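Local coordinates for beta-galactosidase BgaB (Bifidobacterium adolescentis, PDB 5VYM), which hydrolytically releases terminal non-reducing beta-D-galactose from galactooligosaccharides, with high activity towards Gal(beta1-4)Gal, the chain here being its trimerisation domain, at the interface of chains A and B. Numbering follows the deposited sequence. Chains: chain A/B, Beta-galactosidase BgaB.

The interface of chains A and B. Residues chain A 38, 42, 89-91; chain B 206, 208, 220-221, 225.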
loop_
_atom_site.group_PDB
_atom_site.type_symbol
_atom_site.label_atom_id
_atom_site.label_comp_id
_atom_site.label_asym_id
_atom_site.label_seq_id
_atom_site.Cartn_x
_atom_site.Cartn_y
_atom_site.Cartn_z
ATOM N N TRP A 38 18.015 -9.218 18.654
ATOM C CA TRP A 38 18.486 -8.637 17.401
ATOM C C TRP A 38 19.776 -7.853 17.598
ATOM O O TRP A 38 20.628 -7.825 16.703
ATOM C CB TRP A 38 17.409 -7.737 16.793
ATOM C CG TRP A 38 16.431 -8.457 15.911
ATOM C CD1 TRP A 38 15.203 -8.934 16.265
ATOM C CD2 TRP A 38 16.599 -8.776 14.522
ATOM N NE1 TRP A 38 14.595 -9.528 15.185
ATOM C CE2 TRP A 38 15.432 -9.445 14.103
ATOM C CE3 TRP A 38 17.623 -8.561 13.595
ATOM C CZ2 TRP A 38 15.261 -9.901 12.796
ATOM C CZ3 TRP A 38 17.451 -9.014 12.298
ATOM C CH2 TRP A 38 16.280 -9.677 11.911
ATOM N N PHE A 42 23.332 -8.771 15.630
ATOM C CA PHE A 42 24.157 -7.838 14.868
ATOM C C PHE A 42 25.548 -7.693 15.473
ATOM O O PHE A 42 26.519 -7.469 14.741
ATOM C CB PHE A 42 23.471 -6.475 14.781
ATOM C CG PHE A 42 22.507 -6.355 13.635
ATOM C CD1 PHE A 42 22.951 -5.982 12.378
ATOM C CD2 PHE A 42 21.159 -6.608 13.816
ATOM C CE1 PHE A 42 22.070 -5.867 11.322
ATOM C CE2 PHE A 42 20.272 -6.496 12.762
ATOM C CZ PHE A 42 20.730 -6.125 11.514
ATOM N N ARG A 89 16.566 0.379 3.979
ATOM C CA ARG A 89 16.197 -1.017 4.160
ATOM C C ARG A 89 15.442 -1.174 5.474
ATOM O O ARG A 89 15.923 -0.744 6.527
ATOM C CB ARG A 89 17.435 -1.916 4.142
ATOM C CG ARG A 89 17.132 -3.396 4.320
ATOM C CD ARG A 89 18.351 -4.252 4.006
ATOM N NE ARG A 89 19.494 -3.916 4.848
ATOM C CZ ARG A 89 20.697 -4.468 4.729
ATOM N NH1 ARG A 89 20.919 -5.388 3.798
ATOM N NH2 ARG A 89 21.681 -4.101 5.539
ATOM N N VAL A 90 14.265 -1.791 5.408
ATOM C CA VAL A 90 13.392 -1.969 6.562
ATOM C C VAL A 90 13.208 -3.461 6.801
ATOM O O VAL A 90 12.893 -4.210 5.870
ATOM C CB VAL A 90 12.034 -1.274 6.351
ATOM C CG1 VAL A 90 11.113 -1.519 7.539
ATOM C CG2 VAL A 90 12.234 0.219 6.116
ATOM N N VAL A 91 13.407 -3.891 8.045
ATOM C CA VAL A 91 13.228 -5.283 8.445
ATOM C C VAL A 91 12.098 -5.329 9.463
ATOM O O VAL A 91 12.165 -4.659 10.502
ATOM C CB VAL A 91 14.518 -5.884 9.022
ATOM C CG1 VAL A 91 14.292 -7.328 9.446
ATOM C CG2 VAL A 91 15.644 -5.791 8.004
ATOM N N TYR B 206 12.210 -6.237 4.310
ATOM C CA TYR B 206 12.296 -7.641 4.681
ATOM C C TYR B 206 11.167 -7.999 5.638
ATOM O O TYR B 206 10.719 -7.171 6.435
ATOM C CB TYR B 206 13.639 -7.956 5.345
ATOM C CG TYR B 206 14.818 -8.065 4.402
ATOM C CD1 TYR B 206 15.335 -6.944 3.767
ATOM C CD2 TYR B 206 15.432 -9.290 4.169
ATOM C CE1 TYR B 206 16.421 -7.041 2.912
ATOM C CE2 TYR B 206 16.519 -9.398 3.318
ATOM C CZ TYR B 206 17.009 -8.270 2.692
ATOM O OH TYR B 206 18.090 -8.376 1.845
ATOM N N VAL B 208 10.385 -11.045 8.459
ATOM C CA VAL B 208 10.865 -12.184 9.233
ATOM C C VAL B 208 9.662 -12.733 9.990
ATOM O O VAL B 208 9.236 -12.163 11.002
ATOM C CB VAL B 208 12.003 -11.795 10.184
ATOM C CG1 VAL B 208 12.540 -13.024 10.902
ATOM C CG2 VAL B 208 13.116 -11.086 9.421
ATOM N N LEU B 220 21.123 -15.271 9.901
ATOM C CA LEU B 220 20.316 -14.428 9.024
ATOM C C LEU B 220 20.985 -13.078 8.797
ATOM O O LEU B 220 21.058 -12.593 7.662
ATOM C CB LEU B 220 18.920 -14.251 9.625
ATOM C CG LEU B 220 17.790 -13.645 8.788
ATOM C CD1 LEU B 220 16.449 -14.103 9.341
ATOM C CD2 LEU B 220 17.851 -12.123 8.759
ATOM N N VAL B 221 21.475 -12.455 9.870
ATOM C CA VAL B 221 22.081 -11.132 9.753
ATOM C C VAL B 221 23.329 -11.194 8.883
ATOM O O VAL B 221 23.524 -10.369 7.982
ATOM C CB VAL B 221 22.394 -10.557 11.146
ATOM C CG1 VAL B 221 23.200 -9.277 11.021
ATOM C CG2 VAL B 221 21.107 -10.305 11.916
ATOM N N LEU B 225 22.072 -9.056 6.130
ATOM C CA LEU B 225 21.992 -7.728 6.727
ATOM C C LEU B 225 23.322 -7.221 7.277
ATOM O O LEU B 225 23.334 -6.210 7.988
ATOM C CB LEU B 225 20.942 -7.715 7.843
ATOM C CG LEU B 225 19.548 -8.222 7.471
ATOM C CD1 LEU B 225 18.626 -8.186 8.680
ATOM C CD2 LEU B 225 18.968 -7.411 6.324
#
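Helix 31-44 and strand 89-93 of chain A meet helix 214-225 and strand 203-208 of chain B. The strands run parallel, with A:Val91 bridged to B:Tyr206, and the amide N of B:Tyr206 donates to the carbonyl O of A:Val90 (2.6 Å). Between the helices, methyl CG1 of B:Val221, anti to the backbone N (chi1 172°), sits over one face of the A:Phe42 ring, off centre towards CD1 and CE1, 3.6 Å from CD1. This leaves CG2 turned to the indole, where it meets CZ3 of A:Trp38 at 3.9 Å. At B:Leu225, the end of its helix, the two methyls part: CD1 packs between CZ3 of A:Trp38 and CG2 of A:Val91, each 3.9 Å from it, whereas CD2 lies over a face of the A:Arg89 guanidinium, 3.8 Å from CZ. A bend at chi3 (59°) turns this guanidinium towards B:Leu225, and CD of the same side chain rests on the rim of the B:Tyr206 ring, 3.6 Å from CE1; the two flat groups are steeply inclined, 77° apart. A:Val91 CG1 meets B:Val208 CG2, which also touches CZ2 of the A:Trp38 indole, the two side chains tip to tip. The protein forms trimers and tetramers, and the structure alone does not show whether this two-fold symmetric pair occurs in them. Within the trimerisation domain, strand 89-93 thus pairs with strand 203-208 of the partner, while helix 214-225 packs against helix 31-44.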